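PDB 5WIP: conjugal transfer protein, which probably serves as a VirB8-like inner-membrane component of a type IV secretion system in conjugal plasmid transfer, this chain being its periplasmic domain. Local coordinates for residues 35-40 against 58-63; 51-56 against 66-71. All coordinates share one frame; numbering follows the deposited sequence.

Contact 1: residues 35-40 against 58-63; sequences TQYVIH and LMSTPN. With XXO (2-(furan-2-yl)pyridine-4-carboxylic acid), chain E.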
ATOM      1  N   THR A  35       7.561  -1.905  -0.663  1.00 26.47           N
ATOM      2  CA  THR A  35       7.071  -2.917  -1.592  1.00 23.71           C
ATOM      3  C   THR A  35       6.819  -2.321  -2.972  1.00 28.87           C
ATOM      4  O   THR A  35       7.049  -2.982  -3.992  1.00 29.22           O
ATOM      5  CB  THR A  35       5.799  -3.567  -1.046  1.00 22.67           C
ATOM      6  OG1 THR A  35       4.772  -2.577  -0.911  1.00 22.11           O
ATOM      7  CG2 THR A  35       6.066  -4.200   0.310  1.00 21.85           C
ATOM      8  N   GLN A  36       6.345  -1.074  -3.025  1.00 35.96           N
ATOM      9  CA  GLN A  36       6.176  -0.406  -4.310  1.00 32.85           C
ATOM     10  C   GLN A  36       7.509  -0.269  -5.034  1.00 34.56           C
ATOM     11  O   GLN A  36       7.587  -0.457  -6.253  1.00 32.46           O
ATOM     12  CB  GLN A  36       5.530   0.966  -4.110  1.00 30.82           C
ATOM     13  CG  GLN A  36       4.028   0.913  -3.886  1.00 29.90           C
ATOM     14  CD  GLN A  36       3.286   0.358  -5.085  1.00 40.85           C
ATOM     15  OE1 GLN A  36       2.703  -0.724  -5.024  1.00 46.84           O
ATOM     16  NE2 GLN A  36       3.304   1.101  -6.188  1.00 36.15           N
ATOM     17  N   TYR A  37       8.571   0.055  -4.295  1.00 35.37           N
ATOM     18  CA  TYR A  37       9.891   0.182  -4.901  1.00 33.40           C
ATOM     19  C   TYR A  37      10.355  -1.149  -5.480  1.00 35.91           C
ATOM     20  O   TYR A  37      10.850  -1.210  -6.612  1.00 34.21           O
ATOM     21  CB  TYR A  37      10.886   0.699  -3.862  1.00 30.04           C
ATOM     22  CG  TYR A  37      12.248   1.047  -4.415  1.00 24.52           C
ATOM     23  CD1 TYR A  37      13.252   0.091  -4.499  1.00 22.98           C
ATOM     24  CD2 TYR A  37      12.534   2.334  -4.845  1.00 24.43           C
ATOM     25  CE1 TYR A  37      14.501   0.408  -5.002  1.00 21.15           C
ATOM     26  CE2 TYR A  37      13.778   2.660  -5.347  1.00 24.86           C
ATOM     27  CZ  TYR A  37      14.758   1.695  -5.425  1.00 26.38           C
ATOM     28  OH  TYR A  37      15.999   2.022  -5.925  1.00 26.13           O
ATOM     29  N   VAL A  38      10.196  -2.231  -4.713  1.00 29.20           N
ATOM     30  CA  VAL A  38      10.651  -3.541  -5.172  1.00 23.82           C
ATOM     31  C   VAL A  38       9.860  -3.990  -6.394  1.00 30.16           C
ATOM     32  O   VAL A  38      10.406  -4.626  -7.303  1.00 32.93           O
ATOM     33  CB  VAL A  38      10.555  -4.569  -4.031  1.00 28.48           C
ATOM     34  CG1 VAL A  38      10.758  -5.982  -4.570  1.00 28.55           C
ATOM     35  CG2 VAL A  38      11.578  -4.256  -2.949  1.00 26.00           C
ATOM     36  N   ILE A  39       8.564  -3.676  -6.436  1.00 33.99           N
ATOM     37  CA  ILE A  39       7.746  -4.083  -7.574  1.00 30.25           C
ATOM     38  C   ILE A  39       8.141  -3.304  -8.821  1.00 37.42           C
ATOM     39  O   ILE A  39       8.281  -3.876  -9.909  1.00 44.61           O
ATOM     40  CB  ILE A  39       6.252  -3.917  -7.248  1.00 31.40           C
ATOM     41  CG1 ILE A  39       5.839  -4.881  -6.134  1.00 36.68           C
ATOM     42  CG2 ILE A  39       5.410  -4.135  -8.496  1.00 34.38           C
ATOM     43  CD1 ILE A  39       4.401  -4.720  -5.684  1.00 30.78           C
ATOM     44  N   HIS A  40       8.328  -1.989  -8.687  1.00 33.80           N
ATOM     45  CA  HIS A  40       8.726  -1.178  -9.833  1.00 32.85           C
ATOM     46  C   HIS A  40      10.095  -1.591 -10.360  1.00 36.78           C
ATOM     47  O   HIS A  40      10.314  -1.627 -11.576  1.00 34.66           O
ATOM     48  CB  HIS A  40       8.731   0.304  -9.457  1.00 30.66           C
ATOM     49  CG  HIS A  40       7.372   0.932  -9.444  1.00 45.53           C
ATOM     50  ND1 HIS A  40       6.674   1.214 -10.597  1.00 41.60           N
ATOM     51  CD2 HIS A  40       6.589   1.344  -8.419  1.00 48.64           C
ATOM     52  CE1 HIS A  40       5.515   1.767 -10.284  1.00 45.69           C
ATOM     53  NE2 HIS A  40       5.440   1.857  -8.968  1.00 50.57           N
ATOM     54  N   LEU A  58      13.010   8.398  -9.048  1.00 37.74           N
ATOM     55  CA  LEU A  58      12.532   9.375  -8.075  1.00 45.91           C
ATOM     56  C   LEU A  58      12.684   8.859  -6.650  1.00 45.45           C
ATOM     57  O   LEU A  58      13.040   9.620  -5.743  1.00 45.20           O
ATOM     58  CB  LEU A  58      11.072   9.731  -8.359  1.00 42.34           C
ATOM     59  CG  LEU A  58      10.778  10.496  -9.651  1.00 46.92           C
ATOM     60  CD1 LEU A  58       9.280  10.725  -9.808  1.00 41.43           C
ATOM     61  CD2 LEU A  58      11.534  11.815  -9.672  1.00 35.46           C
ATOM     62  N   MET A  59      12.564   7.571  -6.455  1.00 38.44           N
ATOM     63  CA  MET A  59      12.536   6.991  -5.160  1.00 36.58           C
ATOM     64  C   MET A  59      13.866   6.516  -4.688  1.00 30.21           C
ATOM     65  O   MET A  59      13.973   5.760  -3.832  1.00 31.45           O
ATOM     66  CB  MET A  59      11.498   5.910  -5.104  1.00 28.89           C
ATOM     67  CG  MET A  59      10.204   6.249  -5.744  1.00 24.31           C
ATOM     68  SD  MET A  59       8.834   5.222  -5.345  1.00 36.16           S
ATOM     69  CE  MET A  59       9.330   3.722  -5.985  1.00 41.84           C
ATOM     70  N   SER A  60      14.893   6.980  -5.312  1.00 36.53           N
ATOM     71  CA  SER A  60      16.243   6.530  -5.016  1.00 40.35           C
ATOM     72  C   SER A  60      17.162   7.735  -4.892  1.00 45.85           C
ATOM     73  O   SER A  60      16.942   8.770  -5.527  1.00 40.86           O
ATOM     74  CB  SER A  60      16.776   5.583  -6.101  1.00 28.95           C
ATOM     75  OG  SER A  60      15.869   4.525  -6.354  1.00 34.57           O
ATOM     76  N   THR A  61      18.191   7.593  -4.062  1.00 37.76           N
ATOM     77  CA  THR A  61      19.241   8.591  -4.013  1.00 35.70           C
ATOM     78  C   THR A  61      20.056   8.534  -5.303  1.00 48.91           C
ATOM     79  O   THR A  61      20.034   7.529  -6.016  1.00 52.93           O
ATOM     80  CB  THR A  61      20.148   8.365  -2.806  1.00 35.62           C
ATOM     81  OG1 THR A  61      20.852   7.126  -2.958  1.00 45.86           O
ATOM     82  CG2 THR A  61      19.328   8.319  -1.526  1.00 45.31           C
ATOM     83  N   PRO A  62      20.776   9.610  -5.630  1.00 54.87           N
ATOM     84  CA  PRO A  62      21.583   9.594  -6.861  1.00 47.18           C
ATOM     85  C   PRO A  62      22.453   8.356  -7.000  1.00 48.82           C
ATOM     86  O   PRO A  62      22.533   7.780  -8.092  1.00 56.84           O
ATOM     87  CB  PRO A  62      22.420  10.874  -6.737  1.00 39.77           C
ATOM     88  CG  PRO A  62      21.568  11.790  -5.923  1.00 46.17           C
ATOM     89  CD  PRO A  62      20.849  10.907  -4.933  1.00 34.46           C
ATOM     90  N   ASN A  63      23.100   7.923  -5.918  1.00 51.11           N
ATOM     91  CA  ASN A  63      23.943   6.734  -5.979  1.00 51.06           C
ATOM     92  C   ASN A  63      23.124   5.504  -6.357  1.00 49.06           C
ATOM     93  O   ASN A  63      23.414   4.827  -7.349  1.00 56.14           O
ATOM     94  CB  ASN A  63      24.654   6.529  -4.640  1.00 55.70           C
ATOM     95  CG  ASN A  63      25.594   7.670  -4.298  1.00 71.28           C
ATOM     96  OD1 ASN A  63      26.224   8.255  -5.179  1.00 65.99           O
ATOM     97  ND2 ASN A  63      25.689   7.994  -3.013  1.00 51.34           N
TER
HETATM   98  CAA XXO E 301      13.034  -3.141 -14.245  1.00 52.84           C
HETATM   99  CAC XXO E 301      12.106  -1.179 -13.887  1.00 43.54           C
HETATM  100  CAD XXO E 301      11.544  -1.635 -15.017  0.55 45.51           C
HETATM  101  CAE XXO E 301      12.092  -2.953 -15.359  1.00 54.76           C
HETATM  102  CAF XXO E 301      13.936  -4.351 -14.016  1.00 54.21           C
HETATM  103  CAH XXO E 301      16.029  -5.176 -13.174  1.00 62.80           C
HETATM  104  CAI XXO E 301      15.575  -6.571 -13.594  1.00 70.07           C
HETATM  105  CAJ XXO E 301      14.428  -6.732 -14.145  1.00 54.00           C
HETATM  106  CAK XXO E 301      13.538  -5.555 -14.375  1.00 52.11           C
HETATM  107  CAL XXO E 301      13.972  -8.128 -14.564  1.00 65.58           C
HETATM  108  NAG XXO E 301      15.265  -4.165 -13.375  0.45 50.87           N
HETATM  109  OAB XXO E 301      12.954  -2.039 -13.449  0.73 42.37           O
HETATM  110  OAM XXO E 301      13.573  -8.947 -13.695  0.71 52.33           O
HETATM  111  OAN XXO E 301      13.994  -8.457 -15.780  1.00 70.73           O
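The ring of Tyr37 meets the turn at Met59 and Ser60 with its edge: Met59 CB and Ser60 OG both lie near the ring plane, while Tyr156 meets the same ring edge-to-face. The methyl CE of Met59 packs 3.7 Å from Tyr37 CD2 and reaches on over the root of the side chain, where it approaches the His40 ring obliquely, 4.4 Å from His40 CD2. A bend at the thioether (chi3 -64°) turns this methyl back against the helix as the side chains of Met59 and Tyr37 slide past each other in opposite directions. Methionine suits the place because it is long, flexible and apolar. Tyr37 CG stands anti to the backbone N (chi1 -172°), which extends the ring toward segment 58-63 until its OH donates to Ser60 OG at 2.5 Å. Ser60 OG is bonded in turn to Val56 O, and Tyr37 OH also meets Arg41 NH1, giving both buried hydroxyls polar partners. A phenylalanine in place of Tyr37 would probably keep the apolar packing but leave Arg41 and Ser60 without the hydroxyl that joins them. The contact ties helix 27-42 to the turn between helices 49-58 and 62-69, where Thr61 is the N-cap of the second. Backbone bonds from Met59 and Thr61 to Val153 fasten that turn to strand 151-160, with Tyr37 packed on Val153 and on Val64 of helix 62-69.

Contact 2: residues 51-56 against 66-71; sequences VDYTAV and ESYQSK. With XXO (2-(furan-2-yl)pyridine-4-carboxylic acid), chain E.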
ATOM      1  N   VAL A  51       7.297   4.013 -16.946  1.00 61.53           N
ATOM      2  CA  VAL A  51       6.825   4.498 -15.653  1.00 46.97           C
ATOM      3  C   VAL A  51       7.673   3.917 -14.529  1.00 43.46           C
ATOM      4  O   VAL A  51       8.110   4.636 -13.623  1.00 43.35           O
ATOM      5  CB  VAL A  51       5.334   4.168 -15.464  1.00 56.66           C
ATOM      6  CG1 VAL A  51       4.894   4.507 -14.047  1.00 47.78           C
ATOM      7  CG2 VAL A  51       4.492   4.920 -16.481  1.00 48.53           C
ATOM      8  N   ASP A  52       7.919   2.605 -14.571  1.00 35.06           N
ATOM      9  CA  ASP A  52       8.731   1.969 -13.538  1.00 42.22           C
ATOM     10  C   ASP A  52      10.116   2.600 -13.463  1.00 49.81           C
ATOM     11  O   ASP A  52      10.603   2.932 -12.377  1.00 42.88           O
ATOM     12  CB  ASP A  52       8.837   0.467 -13.806  1.00 36.60           C
ATOM     13  CG  ASP A  52       7.490  -0.227 -13.773  1.00 39.96           C
ATOM     14  OD1 ASP A  52       6.638   0.164 -12.948  1.00 48.91           O
ATOM     15  OD2 ASP A  52       7.282  -1.162 -14.574  1.00 46.79           O
ATOM     16  N   TYR A  53      10.769   2.768 -14.616  1.00 45.79           N
ATOM     17  CA  TYR A  53      12.085   3.398 -14.637  1.00 39.02           C
ATOM     18  C   TYR A  53      12.047   4.774 -13.983  1.00 43.79           C
ATOM     19  O   TYR A  53      12.971   5.149 -13.252  1.00 36.78           O
ATOM     20  CB  TYR A  53      12.592   3.497 -16.077  1.00 40.50           C
ATOM     21  CG  TYR A  53      13.909   4.228 -16.225  1.00 30.83           C
ATOM     22  CD1 TYR A  53      15.117   3.548 -16.148  1.00 30.17           C
ATOM     23  CD2 TYR A  53      13.943   5.598 -16.451  1.00 28.93           C
ATOM     24  CE1 TYR A  53      16.321   4.214 -16.287  1.00 22.23           C
ATOM     25  CE2 TYR A  53      15.141   6.271 -16.589  1.00 27.50           C
ATOM     26  CZ  TYR A  53      16.327   5.574 -16.506  1.00 33.20           C
ATOM     27  OH  TYR A  53      17.523   6.242 -16.644  1.00 32.34           O
ATOM     28  N   THR A  54      10.982   5.539 -14.231  1.00 45.75           N
ATOM     29  CA  THR A  54      10.872   6.865 -13.630  1.00 43.47           C
ATOM     30  C   THR A  54      10.618   6.773 -12.130  1.00 40.58           C
ATOM     31  O   THR A  54      11.199   7.535 -11.349  1.00 36.43           O
ATOM     32  CB  THR A  54       9.759   7.662 -14.309  1.00 40.67           C
ATOM     33  OG1 THR A  54      10.033   7.772 -15.712  1.00 53.44           O
ATOM     34  CG2 THR A  54       9.661   9.054 -13.707  1.00 31.93           C
ATOM     35  N   ALA A  55       9.754   5.846 -11.711  1.00 31.43           N
ATOM     36  CA  ALA A  55       9.429   5.722 -10.294  1.00 33.60           C
ATOM     37  C   ALA A  55      10.651   5.322  -9.477  1.00 32.68           C
ATOM     38  O   ALA A  55      10.857   5.831  -8.369  1.00 45.83           O
ATOM     39  CB  ALA A  55       8.299   4.712 -10.102  1.00 32.10           C
ATOM     40  N   VAL A  56      11.470   4.408 -10.001  1.00 29.12           N
ATOM     41  CA  VAL A  56      12.674   3.997  -9.287  1.00 28.50           C
ATOM     42  C   VAL A  56      13.636   5.170  -9.144  1.00 33.80           C
ATOM     43  O   VAL A  56      14.224   5.385  -8.077  1.00 42.35           O
ATOM     44  CB  VAL A  56      13.341   2.804  -9.997  1.00 28.63           C
ATOM     45  CG1 VAL A  56      14.651   2.447  -9.312  1.00 28.73           C
ATOM     46  CG2 VAL A  56      12.401   1.607 -10.022  1.00 28.95           C
ATOM     47  N   GLU A  66      21.877   5.898 -10.000  1.00 61.40           N
ATOM     48  CA  GLU A  66      22.874   5.700 -11.047  1.00 48.38           C
ATOM     49  C   GLU A  66      23.163   4.220 -11.262  1.00 46.88           C
ATOM     50  O   GLU A  66      23.320   3.771 -12.404  1.00 46.34           O
ATOM     51  CB  GLU A  66      24.157   6.452 -10.693  1.00 56.53           C
ATOM     52  CG  GLU A  66      25.283   6.285 -11.700  1.00 54.34           C
ATOM     53  CD  GLU A  66      26.571   6.938 -11.239  1.00 71.12           C
ATOM     54  OE1 GLU A  66      26.732   7.130 -10.016  1.00 75.62           O
ATOM     55  OE2 GLU A  66      27.420   7.263 -12.097  1.00 73.59           O
ATOM     56  N   SER A  67      23.238   3.448 -10.178  1.00 38.20           N
ATOM     57  CA  SER A  67      23.508   2.019 -10.301  1.00 47.81           C
ATOM     58  C   SER A  67      22.382   1.304 -11.037  1.00 43.14           C
ATOM     59  O   SER A  67      22.631   0.424 -11.868  1.00 45.34           O
ATOM     60  CB  SER A  67      23.717   1.407  -8.917  1.00 38.72           C
ATOM     61  OG  SER A  67      23.883   0.002  -8.996  1.00 61.27           O
ATOM     62  N   TYR A  68      21.134   1.672 -10.746  1.00 40.13           N
ATOM     63  CA  TYR A  68      19.996   0.993 -11.355  1.00 38.22           C
ATOM     64  C   TYR A  68      19.848   1.357 -12.828  1.00 36.83           C
ATOM     65  O   TYR A  68      19.505   0.500 -13.652  1.00 31.91           O
ATOM     66  CB  TYR A  68      18.725   1.327 -10.574  1.00 31.14           C
ATOM     67  CG  TYR A  68      17.445   1.226 -11.368  1.00 34.51           C
ATOM     68  CD1 TYR A  68      16.806   0.008 -11.550  1.00 26.38           C
ATOM     69  CD2 TYR A  68      16.863   2.358 -11.919  1.00 25.09           C
ATOM     70  CE1 TYR A  68      15.629  -0.080 -12.269  1.00 21.21           C
ATOM     71  CE2 TYR A  68      15.690   2.280 -12.638  1.00 30.55           C
ATOM     72  CZ  TYR A  68      15.076   1.061 -12.811  1.00 37.56           C
ATOM     73  OH  TYR A  68      13.905   0.989 -13.529  1.00 31.57           O
ATOM     74  N   GLN A  69      20.110   2.616 -13.180  1.00 38.54           N
ATOM     75  CA  GLN A  69      19.932   3.073 -14.555  1.00 37.05           C
ATOM     76  C   GLN A  69      21.025   2.586 -15.498  1.00 33.68           C
ATOM     77  O   GLN A  69      20.909   2.799 -16.710  1.00 33.09           O
ATOM     78  CB  GLN A  69      19.860   4.601 -14.581  1.00 24.94           C
ATOM     79  CG  GLN A  69      18.703   5.175 -13.775  1.00 46.35           C
ATOM     80  CD  GLN A  69      18.897   6.637 -13.420  1.00 37.09           C
ATOM     81  OE1 GLN A  69      19.972   7.200 -13.628  1.00 48.73           O
ATOM     82  NE2 GLN A  69      17.857   7.258 -12.877  1.00 40.25           N
ATOM     83  N   SER A  70      22.073   1.936 -14.986  1.00 34.62           N
ATOM     84  CA  SER A  70      23.144   1.461 -15.857  1.00 35.44           C
ATOM     85  C   SER A  70      22.625   0.470 -16.891  1.00 36.26           C
ATOM     86  O   SER A  70      22.974   0.552 -18.075  1.00 33.18           O
ATOM     87  CB  SER A  70      24.259   0.825 -15.028  1.00 37.77           C
ATOM     88  OG  SER A  70      25.152   0.098 -15.853  1.00 66.50           O
ATOM     89  N   LYS A  71      21.789  -0.478 -16.463  1.00 39.72           N
ATOM     90  CA  LYS A  71      21.314  -1.532 -17.349  1.00 34.78           C
ATOM     91  C   LYS A  71      20.419  -1.016 -18.469  1.00 38.78           C
ATOM     92  O   LYS A  71      20.112  -1.780 -19.390  1.00 38.16           O
ATOM     93  CB  LYS A  71      20.573  -2.595 -16.540  1.00 38.50           C
ATOM     94  CG  LYS A  71      19.460  -2.047 -15.659  1.00 34.18           C
ATOM     95  CD  LYS A  71      18.802  -3.162 -14.867  1.00 43.12           C
ATOM     96  CE  LYS A  71      19.839  -3.956 -14.091  1.00 67.07           C
ATOM     97  NZ  LYS A  71      19.245  -5.130 -13.399  1.00 73.66           N
TER
HETATM   98  CAA XXO E 301      13.034  -3.141 -14.245  1.00 52.84           C
HETATM   99  CAC XXO E 301      12.106  -1.179 -13.887  1.00 43.54           C
HETATM  100  CAD XXO E 301      11.544  -1.635 -15.017  0.55 45.51           C
HETATM  101  CAE XXO E 301      12.092  -2.953 -15.359  1.00 54.76           C
HETATM  102  CAF XXO E 301      13.936  -4.351 -14.016  1.00 54.21           C
HETATM  103  CAH XXO E 301      16.029  -5.176 -13.174  1.00 62.80           C
HETATM  104  CAI XXO E 301      15.575  -6.571 -13.594  1.00 70.07           C
HETATM  105  CAJ XXO E 301      14.428  -6.732 -14.145  1.00 54.00           C
HETATM  106  CAK XXO E 301      13.538  -5.555 -14.375  1.00 52.11           C
HETATM  107  CAL XXO E 301      13.972  -8.128 -14.564  1.00 65.58           C
HETATM  108  NAG XXO E 301      15.265  -4.165 -13.375  0.45 50.87           N
HETATM  109  OAB XXO E 301      12.954  -2.039 -13.449  0.73 42.37           O
HETATM  110  OAM XXO E 301      13.573  -8.947 -13.695  0.71 52.33           O
HETATM  111  OAN XXO E 301      13.994  -8.457 -15.780  1.00 70.73           O
HETATM  112  O   HOH W   1      15.166   6.754 -13.248  1.00 34.81           O
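Val56 sets its methyl CG1 over one face of the Tyr68 ring, 3.5 Å from the centroid and only 14° off the ring normal, a CH-pi contact almost over the centre. Helix 49-58 can present the methyl this way because CG1 is anti to the backbone N (chi1 176°), and a beta-branched residue offers a short, stiff branch that lies flat against a ring face. Tyr53, one turn earlier, approaches the same tyrosine differently. The two ring planes make 33° with the centroids 5.8 Å apart, an oblique meeting in which Tyr53 CD1 lies 3.8 Å from Tyr68 CE2. Farther out, the phenol of Tyr53 runs at about a right angle across the aliphatic part of Gln69, with Tyr53 OH 3.3 Å from Gln69 CG. The Gln69 chain extends beyond CG and carries its amide past the ring to a water, which accepts from NE2 at 2.8 Å and donates to Tyr53 O. That water sits over one face of the Tyr53 ring, toward its rim, and bridges the segments 51-56 and 66-71, which have no direct hydrogen bond between them. Phe72 meets both tyrosine rings, edge-to-face in the case of Tyr53, and Arg41 touches Tyr68 from helix 27-42. At its far end Tyr68 reaches the furan of 2-(furan-2-yl)pyridine-4-carboxylic acid: its OH may donate to OAB, although the position of the hydroxyl is doubtful. Asp52 CB lies 3.6 Å from furan CAD, and Lys71 approaches the pyridine. The helical layer packed on a curved antiparallel sheet belongs to the NTF2-like fold of VirB8 domains, and here its helices line a small-molecule pocket.

In the fold
From the N terminus the chain runs through helix 27-42, helix 49-58, helix 62-69 and then the short helix 78-82 before entering the sheet. Contact 1 closes a loop of 17 intervening residues by bringing the turn at 58-63 back to the first helix; contact 2 closes one of nine by folding 66-71 onto 51-56. Their segments alternate along the chain, so the loops cross rather than nest, and the first three helices are tied to one another by contacts overlapping along the chain. Where the contacts meet, His40 ND1 probably hydrogen-bonds Asp52 OD1 at 2.6 Å, joining the first two helices directly. Both contacts border the bound ligand: His40 contributes its backbone O beside the furan, so residues of helices 27-42, 49-58 and 62-69 border the site.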